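Local coordinates for protein heme oxygenase (Leptospira interrogans, PDB 5KZL) that catalyses the oxygen-dependent cleavage of heme, which in this enzyme family yields biliverdin, carbon monoxide and iron, at residues A45-L48 and E49-Y53; P185-D188 and S189-Q192. The protein carries 1 engineered substitution. One frame throughout, in Å; residues are numbered along the deposited sequence. Where two conformers were deposited one is given.

How the interactions relate
Followed from the N terminus, the chain first reaches interaction 1, wholly within helix 41-64, and much later interaction 2, where the loop after helix 170-183 turns into helix 188-210. Each is local, joining residues of one continuous piece of chain, so neither closes a long loop; they come in series, without nesting or crossing. The centres of interaction 1 and interaction 2 lie about 32 Å apart, on opposite sides of the chain's centre. Helix 188-210 nevertheless links them: it starts at interaction 2 and, further along, brings Asn205, Ile208 and Phe209 against His47 and Phe51 of interaction 1. One contact thus illustrates a helix packed in the interior, the other how a helix begins at the surface.

Interaction 1: residues A45-L48 and E49-Y53; sequences ARHL and EAFYY
His47 and Phe51, one helical turn apart, bring their aromatic rings together in an offset edge-to-face pair, with centroids 4.8 Å apart and planes at 67°. The Phe51 side chain can be followed outward from the backbone. Its CB rests on the peptide oxygens of the preceding turn, 3.7 Å from Leu48 O, and CG is still close to His47 O. A chi1 of -81° sets CG anti to the carbonyl carbon and sends the ring back along the helix toward His47. There CD2 lies over one face of the imidazole, near CE1 and NE2, while CE2 makes the closest approach, 3.2 Å from His47 CE1. At CZ of Phe51 the contact is already fading, 4.0 Å from His47 CE1. The edge of the phenyl ring is thus turned to the imidazole face, and the two side chains cross obliquely.

Beneath the rings run successive i to i+4 backbone bonds, among them Phe51 N to His47 O at 3.2 Å and Tyr52 N to Leu48 O at 2.8 Å. Around the helix, Glu49 takes another path: its CB packs 3.3 Å from Arg46 O, and its CG lies 3.4 Å from Ala45 O. The extended chain then carries OE2 to a hydrogen bond with Trp96 NE1, outside this turn.

Phe30 and Tyr44 also meet the His47 ring, and Phe161 meets that of Phe51. With the side chain of Phe51 about 6 Å from the bound heme, the aromatic pair belongs to the interior packing near the heme pocket, where helix 41-64 meets helix 188-210 in the all-helical heme oxygenase fold.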
# COMPACT_ATOMS: atom_id res chain seq x y z
N ALA A 45 -1.04 15.61 -3.73
CA ALA A 45 -1.95 15.11 -4.77
C ALA A 45 -1.23 14.17 -5.77
O ALA A 45 -1.79 13.12 -6.11
CB ALA A 45 -2.62 16.28 -5.47
N ARG A 46 0.02 14.51 -6.19
CA ARG A 46 0.83 13.69 -7.09
C ARG A 46 1.18 12.36 -6.41
O ARG A 46 1.17 11.31 -7.06
CB ARG A 46 2.10 14.44 -7.56
CG ARG A 46 1.78 15.70 -8.38
CD ARG A 46 3.01 16.34 -9.02
NE ARG A 46 3.82 17.10 -8.07
CZ ARG A 46 3.58 18.37 -7.74
NH1 ARG A 46 2.55 19.02 -8.26
NH2 ARG A 46 4.38 19.00 -6.88
N HIS A 47 1.41 12.41 -5.08
CA HIS A 47 1.68 11.24 -4.26
C HIS A 47 0.44 10.31 -4.31
O HIS A 47 0.60 9.10 -4.54
CB HIS A 47 2.05 11.74 -2.85
CG HIS A 47 1.66 10.85 -1.72
ND1 HIS A 47 2.50 9.86 -1.26
CD2 HIS A 47 0.57 10.90 -0.92
CE1 HIS A 47 1.89 9.33 -0.22
NE2 HIS A 47 0.71 9.89 0.00
N LEU A 48 -0.80 10.86 -4.18
CA LEU A 48 -2.03 10.06 -4.31
C LEU A 48 -2.21 9.50 -5.72
O LEU A 48 -2.74 8.41 -5.85
CB LEU A 48 -3.33 10.85 -3.92
CG LEU A 48 -3.41 11.41 -2.49
CD1 LEU A 48 -4.59 12.37 -2.36
CD2 LEU A 48 -3.47 10.32 -1.43
N GLU A 49 -1.75 10.22 -6.76
CA GLU A 49 -1.88 9.73 -8.14
C GLU A 49 -1.08 8.47 -8.32
O GLU A 49 -1.58 7.53 -8.91
CB GLU A 49 -1.38 10.75 -9.14
CG GLU A 49 -2.29 11.95 -9.22
CD GLU A 49 -1.77 13.02 -10.15
OE1 GLU A 49 -0.60 12.93 -10.57
OE2 GLU A 49 -2.54 13.94 -10.47
N ALA A 50 0.18 8.47 -7.82
CA ALA A 50 1.06 7.30 -7.91
C ALA A 50 0.41 6.11 -7.19
O ALA A 50 0.39 5.02 -7.75
CB ALA A 50 2.43 7.61 -7.30
N PHE A 51 -0.18 6.33 -5.99
CA PHE A 51 -0.87 5.27 -5.24
C PHE A 51 -2.12 4.81 -5.99
O PHE A 51 -2.39 3.61 -6.01
CB PHE A 51 -1.22 5.72 -3.82
CG PHE A 51 -0.08 5.63 -2.82
CD1 PHE A 51 0.93 4.68 -2.97
CD2 PHE A 51 -0.06 6.44 -1.69
CE1 PHE A 51 1.96 4.58 -2.04
CE2 PHE A 51 0.94 6.29 -0.73
CZ PHE A 51 1.97 5.39 -0.93
N TYR A 52 -2.85 5.74 -6.62
CA TYR A 52 -4.01 5.31 -7.41
C TYR A 52 -3.62 4.21 -8.42
O TYR A 52 -4.28 3.16 -8.46
CB TYR A 52 -4.70 6.47 -8.13
CG TYR A 52 -5.76 5.93 -9.08
CD1 TYR A 52 -7.00 5.51 -8.60
CD2 TYR A 52 -5.46 5.69 -10.42
CE1 TYR A 52 -7.95 4.94 -9.45
CE2 TYR A 52 -6.41 5.14 -11.28
CZ TYR A 52 -7.65 4.75 -10.79
OH TYR A 52 -8.57 4.18 -11.63
N TYR A 53 -2.59 4.45 -9.24
CA TYR A 53 -2.18 3.48 -10.26
C TYR A 53 -1.70 2.16 -9.65
O TYR A 53 -2.00 1.08 -10.14
CB TYR A 53 -1.16 4.12 -11.22
CG TYR A 53 -1.78 5.20 -12.07
CD1 TYR A 53 -2.82 4.91 -12.96
CD2 TYR A 53 -1.37 6.53 -11.96
CE1 TYR A 53 -3.43 5.91 -13.71
CE2 TYR A 53 -1.99 7.55 -12.69
CZ TYR A 53 -2.99 7.22 -13.60
OH TYR A 53 -3.60 8.18 -14.38

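Interaction 2: residues P185-D188 and S189-Q192; sequences PVND and SEKQ
Asn187 and Glu190 exchange hydrogen bonds in both directions, each side chain accepting from the other's backbone N-H: a capping box at the start of helix 188-210. Asn187 holds the N-cap position. A chi1 of 61° places its CG between the backbone N and the carbonyl carbon, turning OD1 to meet Glu190 N at 2.9 Å, nearly along the C=O axis. In return, the extended Glu190 side chain reaches back so that the anti lone pair of OE2 receives Asn187 N, also at 2.9 Å and with an N-H...O angle of 164°. The two side chains cross at about a right angle, their amide and carboxylate planes 36° apart.

Before the cap, Val186 packs against the same turn. Its CB faces Glu190 OE2 and CB, and its CG2 lies 3.7 Å from Lys191 CG. Lys191 then runs side by side with Asp188, both pointing the same way, and ends in a salt bridge of 2.9 Å from NZ to Asp188 OD1. That ammonium group also donates to Met8 O and to a water that links it to Val186 O. The side chain of Lys191 also touches Leu10 and Ile13 of helix 10-17, tying the N-terminal segment to this helix start. Another water bridges Asp188 O and Gln192 NE2.

The reciprocal bonds supply partners for Glu190 N within the first turn and for Asn187 N just before it. With the carboxylates of Asp188 and Glu190 near the positive end of the helix dipole, the charge distribution probably stabilises this solvent-facing helix start.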
# COMPACT_ATOMS: atom_id res chain seq x y z
N PRO A 185 -0.47 -21.68 2.94
CA PRO A 185 0.19 -22.97 2.69
C PRO A 185 1.48 -22.84 1.87
O PRO A 185 1.51 -23.16 0.67
CB PRO A 185 -0.90 -23.77 1.95
CG PRO A 185 -1.69 -22.73 1.22
CD PRO A 185 -1.68 -21.52 2.10
N VAL A 186 2.56 -22.36 2.53
CA VAL A 186 3.87 -22.17 1.91
C VAL A 186 4.95 -22.75 2.82
O VAL A 186 4.80 -22.70 4.05
CB VAL A 186 4.18 -20.70 1.50
CG1 VAL A 186 3.29 -20.25 0.35
CG2 VAL A 186 4.08 -19.72 2.68
N ASN A 187 6.05 -23.26 2.23
CA ASN A 187 7.13 -23.77 3.06
C ASN A 187 8.11 -22.65 3.39
O ASN A 187 7.98 -21.55 2.85
CB ASN A 187 7.79 -25.02 2.45
CG ASN A 187 8.44 -24.80 1.11
OD1 ASN A 187 9.04 -23.76 0.83
ND2 ASN A 187 8.34 -25.80 0.23
N ASP A 188 9.12 -22.91 4.21
CA ASP A 188 10.06 -21.88 4.64
C ASP A 188 10.87 -21.28 3.47
O ASP A 188 11.09 -20.05 3.45
CB ASP A 188 10.94 -22.40 5.79
CG ASP A 188 10.09 -22.57 7.05
OD1 ASP A 188 9.08 -21.84 7.20
OD2 ASP A 188 10.41 -23.46 7.87
N SER A 189 11.18 -22.09 2.45
CA SER A 189 11.86 -21.58 1.26
C SER A 189 10.98 -20.59 0.50
O SER A 189 11.43 -19.53 0.07
CB SER A 189 12.28 -22.72 0.34
OG SER A 189 12.87 -22.17 -0.82
N GLU A 190 9.71 -20.95 0.35
CA GLU A 190 8.71 -20.08 -0.27
C GLU A 190 8.49 -18.80 0.55
O GLU A 190 8.28 -17.74 -0.04
CB GLU A 190 7.40 -20.84 -0.43
CG GLU A 190 7.51 -21.94 -1.46
CD GLU A 190 6.29 -22.82 -1.64
OE1 GLU A 190 5.93 -23.05 -2.81
OE2 GLU A 190 5.75 -23.33 -0.64
N LYS A 191 8.55 -18.89 1.88
CA LYS A 191 8.43 -17.70 2.74
C LYS A 191 9.61 -16.76 2.48
O LYS A 191 9.43 -15.54 2.47
CB LYS A 191 8.37 -18.07 4.22
CG LYS A 191 7.10 -18.80 4.60
CD LYS A 191 7.24 -19.34 6.02
CE LYS A 191 6.15 -20.33 6.33
NZ LYS A 191 6.36 -20.90 7.69
N GLN A 192 10.82 -17.32 2.22
CA GLN A 192 12.00 -16.53 1.87
C GLN A 192 11.80 -15.75 0.58
O GLN A 192 12.23 -14.58 0.51
CB GLN A 192 13.26 -17.39 1.80
CG GLN A 192 13.84 -17.75 3.16
CD GLN A 192 14.22 -16.52 3.97
OE1 GLN A 192 15.00 -15.65 3.55
NE2 GLN A 192 13.61 -16.39 5.10
O HOH W 1 2.90 -23.21 -1.87
O HOH W 2 4.93 -23.31 6.65
O HOH W 3 12.03 -18.56 5.87